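Local atomic coordinates of crossover junction endodeoxyribonuclease Hjc (Sulfolobus solfataricus, PDB entry 4TKD), a protein that cuts four-way DNA (Holliday) junctions by paired nicks in opposing strands during genetic recombination, acting as a magnesium-dependent homodimeric endonuclease. Residues V11-V16 with V26-A31; L53-S58 with E72-F77; R20-A25 with D121-V126; L103-T106 with N110-A113. All blocks are in the same frame, centred on the assembly; numbering follows the deposited sequence.

Contact 1: residues V11-V16 with V26-A31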
loop_
_atom_site.group_PDB
_atom_site.type_symbol
_atom_site.label_atom_id
_atom_site.label_comp_id
_atom_site.label_asym_id
_atom_site.label_seq_id
_atom_site.Cartn_x
_atom_site.Cartn_y
_atom_site.Cartn_z
ATOM N N VAL C 11 -20.720 -4.810 -18.479
ATOM C CA VAL C 11 -20.080 -3.971 -17.461
ATOM C C VAL C 11 -18.555 -4.150 -17.597
ATOM O O VAL C 11 -17.821 -3.163 -17.583
ATOM C CB VAL C 11 -20.588 -4.301 -16.022
ATOM C CG1 VAL C 11 -19.929 -3.410 -14.971
ATOM C CG2 VAL C 11 -22.106 -4.177 -15.930
ATOM N N GLU C 12 -18.101 -5.411 -17.754
ATOM C CA GLU C 12 -16.700 -5.775 -17.924
ATOM C C GLU C 12 -16.161 -5.098 -19.184
ATOM O O GLU C 12 -15.118 -4.451 -19.112
ATOM C CB GLU C 12 -16.545 -7.302 -17.990
ATOM C CG GLU C 12 -15.133 -7.804 -17.692
ATOM C CD GLU C 12 -14.961 -9.280 -17.368
ATOM O OE1 GLU C 12 -13.807 -9.772 -17.400
ATOM O OE2 GLU C 12 -15.980 -9.948 -17.081
ATOM N N ARG C 13 -16.921 -5.169 -20.306
ATOM C CA ARG C 13 -16.576 -4.530 -21.592
ATOM C C ARG C 13 -16.475 -3.015 -21.465
ATOM O O ARG C 13 -15.521 -2.442 -21.978
ATOM C CB ARG C 13 -17.545 -4.928 -22.724
ATOM C CG ARG C 13 -17.200 -6.279 -23.334
ATOM C CD ARG C 13 -18.114 -6.691 -24.469
ATOM N NE ARG C 13 -17.467 -7.667 -25.350
ATOM C CZ ARG C 13 -17.553 -8.988 -25.212
ATOM N NH1 ARG C 13 -18.258 -9.515 -24.217
ATOM N NH2 ARG C 13 -16.930 -9.792 -26.066
ATOM N N ASN C 14 -17.436 -2.379 -20.741
ATOM C CA ASN C 14 -17.506 -0.946 -20.423
ATOM C C ASN C 14 -16.292 -0.487 -19.604
ATOM O O ASN C 14 -15.829 0.633 -19.792
ATOM C CB ASN C 14 -18.776 -0.666 -19.608
ATOM C CG ASN C 14 -19.759 0.331 -20.200
ATOM O OD1 ASN C 14 -20.422 1.075 -19.463
ATOM N ND2 ASN C 14 -19.932 0.340 -21.526
ATOM N N ILE C 15 -15.809 -1.340 -18.662
ATOM C CA ILE C 15 -14.646 -1.044 -17.814
ATOM C C ILE C 15 -13.369 -1.097 -18.673
ATOM O O ILE C 15 -12.552 -0.174 -18.616
ATOM C CB ILE C 15 -14.584 -1.969 -16.558
ATOM C CG1 ILE C 15 -15.774 -1.702 -15.606
ATOM C CG2 ILE C 15 -13.243 -1.807 -15.820
ATOM C CD1 ILE C 15 -15.969 -2.714 -14.429
ATOM N N VAL C 16 -13.219 -2.168 -19.480
ATOM C CA VAL C 16 -12.064 -2.392 -20.368
ATOM C C VAL C 16 -11.903 -1.235 -21.360
ATOM O O VAL C 16 -10.801 -0.693 -21.506
ATOM C CB VAL C 16 -12.122 -3.783 -21.065
ATOM C CG1 VAL C 16 -11.108 -3.892 -22.196
ATOM C CG2 VAL C 16 -11.906 -4.916 -20.056
ATOM N N VAL C 26 -4.770 -3.086 -21.442
ATOM C CA VAL C 26 -5.740 -3.883 -20.697
ATOM C C VAL C 26 -5.883 -5.281 -21.268
ATOM O O VAL C 26 -5.994 -5.461 -22.485
ATOM C CB VAL C 26 -7.129 -3.179 -20.567
ATOM C CG1 VAL C 26 -8.035 -3.909 -19.586
ATOM C CG2 VAL C 26 -6.990 -1.714 -20.166
ATOM N N VAL C 27 -5.926 -6.265 -20.359
ATOM C CA VAL C 27 -6.091 -7.666 -20.686
ATOM C C VAL C 27 -7.166 -8.284 -19.784
ATOM O O VAL C 27 -7.290 -7.913 -18.619
ATOM C CB VAL C 27 -4.723 -8.432 -20.664
ATOM C CG1 VAL C 27 -4.174 -8.601 -19.259
ATOM C CG2 VAL C 27 -4.819 -9.775 -21.349
ATOM N N ARG C 28 -7.923 -9.237 -20.334
ATOM C CA ARG C 28 -8.933 -9.988 -19.607
ATOM C C ARG C 28 -8.306 -11.307 -19.133
ATOM O O ARG C 28 -7.267 -11.732 -19.649
ATOM C CB ARG C 28 -10.134 -10.262 -20.509
ATOM C CG ARG C 28 -11.052 -9.053 -20.688
ATOM C CD ARG C 28 -12.000 -9.266 -21.858
ATOM N NE ARG C 28 -13.401 -9.345 -21.435
ATOM C CZ ARG C 28 -14.382 -8.588 -21.922
ATOM N NH1 ARG C 28 -14.130 -7.683 -22.861
ATOM N NH2 ARG C 28 -15.624 -8.736 -21.477
ATOM N N ALA C 29 -8.912 -11.961 -18.161
ATOM C CA ALA C 29 -8.339 -13.233 -17.750
ATOM C C ALA C 29 -8.866 -14.331 -18.691
ATOM O O ALA C 29 -10.032 -14.273 -19.090
ATOM C CB ALA C 29 -8.710 -13.541 -16.319
ATOM N N PRO C 30 -8.035 -15.327 -19.077
ATOM C CA PRO C 30 -8.547 -16.373 -19.982
ATOM C C PRO C 30 -9.554 -17.322 -19.330
ATOM O O PRO C 30 -9.504 -17.552 -18.119
ATOM C CB PRO C 30 -7.280 -17.106 -20.452
ATOM C CG PRO C 30 -6.239 -16.802 -19.447
ATOM C CD PRO C 30 -6.602 -15.527 -18.746
ATOM N N ALA C 31 -10.473 -17.879 -20.149
ATOM C CA ALA C 31 -11.456 -18.901 -19.758
ATOM C C ALA C 31 -10.681 -20.207 -19.458
ATOM O O ALA C 31 -11.162 -21.069 -18.720
ATOM C CB ALA C 31 -12.454 -19.122 -20.887
#
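R28 reaches from its strand to the side of helix 11-16 and sets its guanidinium against R13 and E12. Its chain is bent at chi3 (115°), which turns the group so that the edge, in plane, meets the aliphatic part of R13: R13 CG lies 3.4 Å from R28 NH1. The two side chains cross at about a right angle, and the R28 end stands over one face of the R13 guanidinium, towards its rim, the planes 56° apart, with R13 NH1 3.9 Å from R28 NH2, a close approach of like charges. As a counter-charge E12, with CG anti to the backbone N (chi1 -160°) and an extended chain, brings OE1 to 4.1 Å from R28 NE, too far for a salt bridge. Deeper in, V16 CG1 and V16 CG2 both bear on V26 CG1, V16 CG2 at 4.0 Å.

E12 is an inferred magnesium ligand together with D42, which its side chain touches, and E55. Helix 11-16 runs nearly antiparallel to strand 26-28, one of the two outermost strands of the mixed sheet in this chain. I15 packs on I43 and I54 of strands 43-47 and 50-58, the next two in the sheet, while V27 turns to P30 of the second subunit.

Contact 2: residues L53-S58 with E72-F77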
loop_
_atom_site.group_PDB
_atom_site.type_symbol
_atom_site.label_atom_id
_atom_site.label_comp_id
_atom_site.label_asym_id
_atom_site.label_seq_id
_atom_site.Cartn_x
_atom_site.Cartn_y
_atom_site.Cartn_z
ATOM N N LEU C 53 -5.904 -4.156 -10.858
ATOM C CA LEU C 53 -6.475 -5.493 -10.952
ATOM C C LEU C 53 -7.929 -5.427 -10.524
ATOM O O LEU C 53 -8.221 -4.918 -9.450
ATOM C CB LEU C 53 -5.680 -6.482 -10.045
ATOM C CG LEU C 53 -4.156 -6.501 -10.232
ATOM C CD1 LEU C 53 -3.483 -7.230 -9.121
ATOM C CD2 LEU C 53 -3.780 -7.099 -11.565
ATOM N N ILE C 54 -8.829 -5.946 -11.353
ATOM C CA ILE C 54 -10.259 -5.895 -11.050
ATOM C C ILE C 54 -10.898 -7.272 -11.114
ATOM O O ILE C 54 -10.792 -7.952 -12.132
ATOM C CB ILE C 54 -10.964 -4.860 -12.002
ATOM C CG1 ILE C 54 -10.382 -3.433 -11.826
ATOM C CG2 ILE C 54 -12.485 -4.843 -11.788
ATOM C CD1 ILE C 54 -10.475 -2.560 -13.042
ATOM N N GLU C 55 -11.578 -7.666 -10.031
ATOM C CA GLU C 55 -12.338 -8.907 -9.951
ATOM C C GLU C 55 -13.826 -8.550 -10.041
ATOM O O GLU C 55 -14.319 -7.777 -9.215
ATOM C CB GLU C 55 -12.020 -9.702 -8.662
ATOM C CG GLU C 55 -12.543 -11.139 -8.689
ATOM C CD GLU C 55 -11.896 -12.115 -9.651
ATOM O OE1 GLU C 55 -11.004 -11.720 -10.438
ATOM O OE2 GLU C 55 -12.276 -13.302 -9.605
ATOM N N MET C 56 -14.515 -9.050 -11.082
ATOM C CA MET C 56 -15.932 -8.768 -11.317
ATOM C C MET C 56 -16.772 -9.629 -10.428
ATOM O O MET C 56 -16.550 -10.847 -10.365
ATOM C CB MET C 56 -16.337 -9.023 -12.776
ATOM C CG MET C 56 -15.683 -8.110 -13.809
ATOM S SD MET C 56 -15.765 -6.328 -13.456
ATOM C CE MET C 56 -17.552 -6.042 -13.467
ATOM N N LYS C 57 -17.740 -9.025 -9.743
ATOM C CA LYS C 57 -18.645 -9.766 -8.869
ATOM C C LYS C 57 -20.018 -9.105 -8.808
ATOM O O LYS C 57 -20.103 -7.881 -8.781
ATOM C CB LYS C 57 -18.052 -9.931 -7.455
ATOM C CG LYS C 57 -17.048 -11.073 -7.291
ATOM C CD LYS C 57 -17.689 -12.451 -7.422
ATOM C CE LYS C 57 -16.669 -13.535 -7.619
ATOM N NZ LYS C 57 -16.088 -13.526 -8.990
ATOM N N SER C 58 -21.086 -9.918 -8.779
ATOM C CA SER C 58 -22.467 -9.431 -8.714
ATOM C C SER C 58 -22.966 -9.193 -7.283
ATOM O O SER C 58 -22.507 -9.864 -6.346
ATOM C CB SER C 58 -23.402 -10.382 -9.455
ATOM O OG SER C 58 -23.407 -11.665 -8.855
ATOM N N GLU C 72 -8.195 -15.701 -1.817
ATOM C CA GLU C 72 -6.790 -15.934 -1.468
ATOM C C GLU C 72 -5.848 -15.848 -2.660
ATOM O O GLU C 72 -4.826 -15.162 -2.566
ATOM C CB GLU C 72 -6.602 -17.249 -0.679
ATOM C CG GLU C 72 -7.046 -17.105 0.783
ATOM C CD GLU C 72 -7.210 -18.383 1.579
ATOM O OE1 GLU C 72 -6.909 -19.469 1.037
ATOM O OE2 GLU C 72 -7.645 -18.300 2.749
ATOM N N GLY C 73 -6.248 -16.457 -3.780
ATOM C CA GLY C 73 -5.477 -16.448 -5.018
ATOM C C GLY C 73 -5.347 -15.079 -5.643
ATOM O O GLY C 73 -4.250 -14.723 -6.065
ATOM N N ILE C 74 -6.440 -14.276 -5.671
ATOM C CA ILE C 74 -6.381 -12.922 -6.234
ATOM C C ILE C 74 -5.576 -11.976 -5.335
ATOM O O ILE C 74 -4.895 -11.095 -5.851
ATOM C CB ILE C 74 -7.717 -12.336 -6.785
ATOM C CG1 ILE C 74 -8.792 -12.224 -5.683
ATOM C CG2 ILE C 74 -8.194 -13.112 -8.013
ATOM C CD1 ILE C 74 -9.984 -11.372 -5.971
ATOM N N ILE C 75 -5.651 -12.186 -3.983
ATOM C CA ILE C 75 -4.922 -11.405 -2.973
ATOM C C ILE C 75 -3.411 -11.650 -3.201
ATOM O O ILE C 75 -2.593 -10.720 -3.157
ATOM C CB ILE C 75 -5.382 -11.797 -1.525
ATOM C CG1 ILE C 75 -6.747 -11.164 -1.158
ATOM C CG2 ILE C 75 -4.327 -11.410 -0.465
ATOM C CD1 ILE C 75 -7.493 -11.858 -0.004
ATOM N N GLU C 76 -3.064 -12.907 -3.432
ATOM C CA GLU C 76 -1.690 -13.355 -3.636
ATOM C C GLU C 76 -1.107 -12.806 -4.966
ATOM O O GLU C 76 0.036 -12.339 -4.999
ATOM C CB GLU C 76 -1.619 -14.892 -3.586
ATOM C CG GLU C 76 -1.360 -15.526 -2.223
ATOM C CD GLU C 76 -0.164 -15.007 -1.448
ATOM O OE1 GLU C 76 -0.379 -14.060 -0.667
ATOM O OE2 GLU C 76 0.917 -15.632 -1.480
ATOM N N PHE C 77 -1.904 -12.837 -6.039
ATOM C CA PHE C 77 -1.522 -12.287 -7.353
ATOM C C PHE C 77 -1.245 -10.782 -7.165
ATOM O O PHE C 77 -0.196 -10.314 -7.594
ATOM C CB PHE C 77 -2.672 -12.506 -8.367
ATOM C CG PHE C 77 -2.379 -12.216 -9.821
ATOM C CD1 PHE C 77 -2.430 -10.913 -10.312
ATOM C CD2 PHE C 77 -2.068 -13.250 -10.704
ATOM C CE1 PHE C 77 -2.162 -10.645 -11.657
ATOM C CE2 PHE C 77 -1.779 -12.978 -12.046
ATOM C CZ PHE C 77 -1.843 -11.678 -12.517
#
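The apolar part of the contact has two centres. L53 puts its two methyls against one border of the F77 ring, CD2 meeting F77 CE1 at 3.9 Å at the edge and near the ring plane, and CD1 lying beside F77 CD1. The ring reaches the strand because F77 CG stands anti to the backbone N (chi1 -170°). Further along, I74 CD1 packs against the aliphatic part of E55, 3.7 Å from E55 CG, and I74 CG2 comes to 4.0 Å from E55 OE1. The bend of E55 at chi2 (68°) turns the carboxylate away from I74 CD1 while CB and CG stay against that methyl.

Helix 72-77 lies on a central strand of the mixed sheet in the PD-(D/E)XK nuclease core, and E55 and K57 supply the E-X-K part of its signature. E55 is an inferred magnesium ligand with E12 and D42, and K57 is predicted to stabilise the transition state.

The polar bonds are made within the strand and to D42; none crosses to helix 72-77. E55 OE1 accepts a hydrogen bond from D42 N, which fixes one carboxylate oxygen. K57 folds back along its own strand, NZ donating to M56 O at 3.0 Å, and makes a long ion pair with E55 OE2 at 3.9 Å. Beyond the first shell, I74 also packs on L85 and F100, and F77 on P41 and on V26 of the second subunit.

Contact 3: residues R20-A25 with D121-V126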
loop_
_atom_site.group_PDB
_atom_site.type_symbol
_atom_site.label_atom_id
_atom_site.label_comp_id
_atom_site.label_asym_id
_atom_site.label_seq_id
_atom_site.Cartn_x
_atom_site.Cartn_y
_atom_site.Cartn_z
ATOM N N ARG C 20 -8.958 1.632 -21.423
ATOM C CA ARG C 20 -8.240 1.814 -22.691
ATOM C C ARG C 20 -8.276 3.285 -23.145
ATOM O O ARG C 20 -7.230 3.819 -23.518
ATOM C CB ARG C 20 -8.755 0.858 -23.777
ATOM C CG ARG C 20 -8.163 -0.540 -23.619
ATOM C CD ARG C 20 -8.623 -1.512 -24.680
ATOM N NE ARG C 20 -8.046 -2.839 -24.443
ATOM C CZ ARG C 20 -8.634 -3.990 -24.761
ATOM N NH1 ARG C 20 -9.822 -3.994 -25.350
ATOM N NH2 ARG C 20 -8.047 -5.146 -24.470
ATOM N N ASP C 21 -9.432 3.972 -22.992
ATOM C CA ASP C 21 -9.569 5.401 -23.333
ATOM C C ASP C 21 -8.627 6.258 -22.482
ATOM O O ASP C 21 -8.199 7.316 -22.927
ATOM C CB ASP C 21 -11.017 5.893 -23.133
ATOM C CG ASP C 21 -12.068 5.345 -24.088
ATOM O OD1 ASP C 21 -11.684 4.782 -25.144
ATOM O OD2 ASP C 21 -13.281 5.494 -23.789
ATOM N N LYS C 22 -8.298 5.791 -21.266
ATOM C CA LYS C 22 -7.404 6.500 -20.346
ATOM C C LYS C 22 -5.911 6.166 -20.552
ATOM O O LYS C 22 -5.083 6.596 -19.757
ATOM C CB LYS C 22 -7.824 6.293 -18.873
ATOM C CG LYS C 22 -9.267 6.668 -18.531
ATOM C CD LYS C 22 -9.515 8.132 -18.373
ATOM C CE LYS C 22 -10.854 8.330 -17.691
ATOM N NZ LYS C 22 -11.497 9.606 -18.111
ATOM N N GLY C 23 -5.577 5.429 -21.619
ATOM C CA GLY C 23 -4.193 5.079 -21.940
ATOM C C GLY C 23 -3.631 3.828 -21.285
ATOM O O GLY C 23 -2.410 3.658 -21.239
ATOM N N PHE C 24 -4.504 2.927 -20.799
ATOM C CA PHE C 24 -4.077 1.674 -20.177
ATOM C C PHE C 24 -3.996 0.549 -21.192
ATOM O O PHE C 24 -4.840 0.471 -22.086
ATOM C CB PHE C 24 -5.062 1.245 -19.055
ATOM C CG PHE C 24 -4.964 1.991 -17.744
ATOM C CD1 PHE C 24 -5.523 3.251 -17.598
ATOM C CD2 PHE C 24 -4.338 1.422 -16.647
ATOM C CE1 PHE C 24 -5.440 3.937 -16.385
ATOM C CE2 PHE C 24 -4.227 2.122 -15.441
ATOM C CZ PHE C 24 -4.779 3.377 -15.319
ATOM N N ALA C 25 -3.011 -0.360 -20.996
ATOM C CA ALA C 25 -2.842 -1.622 -21.726
ATOM C C ALA C 25 -3.678 -2.571 -20.868
ATOM O O ALA C 25 -3.421 -2.713 -19.665
ATOM C CB ALA C 25 -1.380 -2.065 -21.731
ATOM N N ASP C 121 -15.601 5.466 -8.024
ATOM C CA ASP C 121 -16.053 5.460 -9.406
ATOM C C ASP C 121 -14.758 5.299 -10.244
ATOM O O ASP C 121 -13.663 5.297 -9.663
ATOM C CB ASP C 121 -16.885 6.707 -9.762
ATOM C CG ASP C 121 -16.184 8.059 -9.793
ATOM O OD1 ASP C 121 -14.948 8.102 -9.575
ATOM O OD2 ASP C 121 -16.875 9.081 -10.041
ATOM N N LEU C 122 -14.867 5.149 -11.578
ATOM C CA LEU C 122 -13.692 4.941 -12.432
ATOM C C LEU C 122 -12.630 6.038 -12.348
ATOM O O LEU C 122 -11.442 5.734 -12.267
ATOM C CB LEU C 122 -14.094 4.678 -13.889
ATOM C CG LEU C 122 -12.943 4.277 -14.804
ATOM C CD1 LEU C 122 -12.957 2.798 -15.060
ATOM C CD2 LEU C 122 -12.910 5.136 -16.074
ATOM N N GLU C 123 -13.066 7.290 -12.380
ATOM C CA GLU C 123 -12.217 8.469 -12.366
ATOM C C GLU C 123 -11.375 8.513 -11.095
ATOM O O GLU C 123 -10.161 8.733 -11.181
ATOM C CB GLU C 123 -13.105 9.735 -12.517
ATOM C CG GLU C 123 -12.434 10.900 -13.217
ATOM C CD GLU C 123 -11.986 10.655 -14.645
ATOM O OE1 GLU C 123 -12.789 10.140 -15.458
ATOM O OE2 GLU C 123 -10.824 11.002 -14.956
ATOM N N ASP C 124 -12.027 8.281 -9.922
ATOM C CA ASP C 124 -11.381 8.261 -8.595
ATOM C C ASP C 124 -10.389 7.157 -8.480
ATOM O O ASP C 124 -9.326 7.372 -7.905
ATOM C CB ASP C 124 -12.402 8.143 -7.444
ATOM C CG ASP C 124 -13.238 9.394 -7.221
ATOM O OD1 ASP C 124 -12.798 10.499 -7.643
ATOM O OD2 ASP C 124 -14.343 9.268 -6.658
ATOM N N LEU C 125 -10.762 5.947 -8.958
ATOM C CA LEU C 125 -9.864 4.805 -8.913
ATOM C C LEU C 125 -8.558 5.194 -9.584
ATOM O O LEU C 125 -7.522 5.206 -8.919
ATOM C CB LEU C 125 -10.487 3.611 -9.627
ATOM C CG LEU C 125 -9.693 2.328 -9.512
ATOM C CD1 LEU C 125 -10.589 1.215 -9.268
ATOM C CD2 LEU C 125 -8.912 2.046 -10.778
ATOM N N VAL C 126 -8.648 5.594 -10.880
ATOM C CA VAL C 126 -7.554 5.984 -11.761
ATOM C C VAL C 126 -6.710 7.103 -11.178
ATOM O O VAL C 126 -5.490 6.972 -11.161
ATOM C CB VAL C 126 -8.071 6.293 -13.204
ATOM C CG1 VAL C 126 -7.030 7.002 -14.082
ATOM C CG2 VAL C 126 -8.574 5.016 -13.881
#
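K22 and E123 form the charged link of this contact. E123 OE1 accepts from K22 NZ at 3.0 Å through its syn lone pair, so that E123 OE2 also lies near, 3.5 Å from K22 NZ. The two side chains cross at about a right angle, each bent at chi2; the bend of E123 (61°) brings its carboxylate back towards the lysine although its CB points away. Next to the salt bridge, K22 CE touches L122 CD2. F24 and V126 approach from opposite directions, F24 CE1 meeting both methyls, with V126 CG1 4.2 Å away at the ring edge.

Both segments hold helix ends. Helix 10-21 closes in a Schellman motif with G23 at C-prime, G23 N bonding to R20 O and F24 N to L19 O, and this turn places K22 and F24 side by side. Helix 122-133 opens with D121 as N-cap, its OD1 accepting from D124 N at 2.9 Å, nearly in line with the C-O bond.

Further out, R18 brings a second positive charge close to K22 NZ, and the carbonyl of K22 is bound by K47. F24 also packs on L19, A45 and I52, and L122 and L125 rest on F97.

Contact 4: residues L103-T106 with N110-A113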
loop_
_atom_site.group_PDB
_atom_site.type_symbol
_atom_site.label_atom_id
_atom_site.label_comp_id
_atom_site.label_asym_id
_atom_site.label_seq_id
_atom_site.Cartn_x
_atom_site.Cartn_y
_atom_site.Cartn_z
ATOM N N LEU C 103 -13.060 -5.334 2.166
ATOM C CA LEU C 103 -13.842 -6.545 2.402
ATOM C C LEU C 103 -13.490 -7.142 3.761
ATOM O O LEU C 103 -12.341 -7.051 4.193
ATOM C CB LEU C 103 -13.659 -7.631 1.307
ATOM C CG LEU C 103 -13.789 -7.297 -0.184
ATOM C CD1 LEU C 103 -14.009 -8.569 -0.978
ATOM C CD2 LEU C 103 -14.929 -6.340 -0.468
ATOM N N ARG C 104 -14.473 -7.772 4.418
ATOM C CA ARG C 104 -14.235 -8.411 5.710
ATOM C C ARG C 104 -14.129 -9.917 5.542
ATOM O O ARG C 104 -14.843 -10.507 4.737
ATOM C CB ARG C 104 -15.277 -7.990 6.779
ATOM C CG ARG C 104 -16.705 -8.481 6.550
ATOM C CD ARG C 104 -17.557 -8.403 7.807
ATOM N NE ARG C 104 -18.298 -9.649 8.014
ATOM C CZ ARG C 104 -19.540 -9.870 7.591
ATOM N NH1 ARG C 104 -20.211 -8.916 6.949
ATOM N NH2 ARG C 104 -20.122 -11.045 7.804
ATOM N N ARG C 105 -13.212 -10.529 6.268
ATOM C CA ARG C 105 -13.049 -11.972 6.176
ATOM C C ARG C 105 -14.075 -12.612 7.120
ATOM O O ARG C 105 -14.229 -12.169 8.269
ATOM C CB ARG C 105 -11.601 -12.388 6.489
ATOM C CG ARG C 105 -11.323 -13.886 6.362
ATOM C CD ARG C 105 -9.958 -14.278 6.903
ATOM N NE ARG C 105 -9.828 -14.037 8.347
ATOM C CZ ARG C 105 -8.824 -13.371 8.911
ATOM N NH1 ARG C 105 -7.834 -12.890 8.168
ATOM N NH2 ARG C 105 -8.797 -13.187 10.225
ATOM N N THR C 106 -14.833 -13.594 6.598
ATOM C CA THR C 106 -15.819 -14.324 7.389
ATOM C C THR C 106 -15.085 -15.432 8.164
ATOM O O THR C 106 -13.898 -15.684 7.924
ATOM C CB THR C 106 -16.940 -14.921 6.508
ATOM O OG1 THR C 106 -16.404 -15.937 5.668
ATOM C CG2 THR C 106 -17.672 -13.902 5.692
ATOM N N ASN C 110 -14.133 -16.620 3.752
ATOM C CA ASN C 110 -14.734 -15.951 2.597
ATOM C C ASN C 110 -14.664 -14.461 2.833
ATOM O O ASN C 110 -14.384 -14.020 3.949
ATOM C CB ASN C 110 -16.182 -16.389 2.351
ATOM C CG ASN C 110 -16.365 -17.869 2.145
ATOM O OD1 ASN C 110 -15.651 -18.528 1.373
ATOM N ND2 ASN C 110 -17.362 -18.411 2.813
ATOM N N TYR C 111 -14.885 -13.690 1.786
ATOM C CA TYR C 111 -14.815 -12.241 1.841
ATOM C C TYR C 111 -16.114 -11.607 1.437
ATOM O O TYR C 111 -16.732 -12.024 0.451
ATOM C CB TYR C 111 -13.636 -11.729 0.992
ATOM C CG TYR C 111 -12.296 -11.936 1.660
ATOM C CD1 TYR C 111 -11.703 -13.195 1.704
ATOM C CD2 TYR C 111 -11.635 -10.881 2.279
ATOM C CE1 TYR C 111 -10.478 -13.398 2.335
ATOM C CE2 TYR C 111 -10.408 -11.071 2.914
ATOM C CZ TYR C 111 -9.831 -12.332 2.934
ATOM O OH TYR C 111 -8.616 -12.510 3.546
ATOM N N VAL C 112 -16.523 -10.587 2.218
ATOM C CA VAL C 112 -17.761 -9.854 2.013
ATOM C C VAL C 112 -17.589 -8.404 1.937
ATOM O O VAL C 112 -16.847 -7.822 2.717
ATOM C CB VAL C 112 -18.915 -10.161 2.988
ATOM C CG1 VAL C 112 -20.031 -10.909 2.290
ATOM C CG2 VAL C 112 -18.447 -10.864 4.253
ATOM N N ALA C 113 -18.351 -7.814 1.026
ATOM C CA ALA C 113 -18.527 -6.391 0.831
ATOM C C ALA C 113 -19.901 -6.145 1.398
ATOM O O ALA C 113 -20.868 -6.787 0.975
ATOM C CB ALA C 113 -18.518 -6.054 -0.656
HETATM O O HOH W 1 -19.026 -17.021 4.964
#
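Strands 104-105 and 111-113 pair as an antiparallel beta hairpin, with R104 and V112 a hydrogen-bonded pair (R104 N to V112 O 2.9 Å, V112 N to R104 O 3.0 Å) and R105 and Y111 the next, non-hydrogen-bonded one. T106 N adds a nearly straight bond to N110 O, 2.7 Å long, towards the connecting turn.

On the face of R104 and V112, the two side chains run alongside each other. V112 CG2 sits 3.6 Å above the plane of the R104 guanidinium, over its centre; the bend of R104 at chi3 (-133°) lays the group across this methyl, and a salt bridge from NH1 to D114 anchors it. T106 CG2 lies 3.4 Å from V112 CG2, a tightness that is doubtful because the V112 side chain is modelled away from a staggered torsion.

The face of R105 and Y111 has a CH-pi contact: R105 CB stands 4.2 Å from the centroid of the Y111 ring, over one face and towards its rim. L103 CB meets the ring edge in plane, while L103 CD1 touches Y111 CB and L103 CD2 reaches A113 CB at 3.6 Å.

Near the turn, T106 OG1 accepts a weak, bent bond from N110 N, and a water joins T106 OG1 to N110 ND2. N110 OD1 is taken up by R68 N.

Strand 111-113 is the middle strand of a small antiparallel sheet whose other edge is strand 64-66, bonded through the backbones of Y111 with V66 and A113 with I64, and Y111 packs against A71 and I75 of helix 68-81.

Overall arrangement
Contacts 1 and 2 come in sequence along the chain and meet on the mixed sheet, their centres 13 Å apart: M56 packs against V11, E12 and I15 of helix 10-21. Between them they supply E12 and E55, inferred magnesium ligands whose side chains lie about 8 Å apart. Contact 3 shares helix 10-21 with contact 1 and joins its C-terminal end to the late helix 122-133, so the chain segment it spans includes contacts 2 and 4. Contact 4, in the separate three-stranded sheet, touches contact 2 through Y111 and I75 of helix 68-81. Its centre lies 26 Å from that of contact 3, on the opposite side of the chain's centre, and the two do not touch.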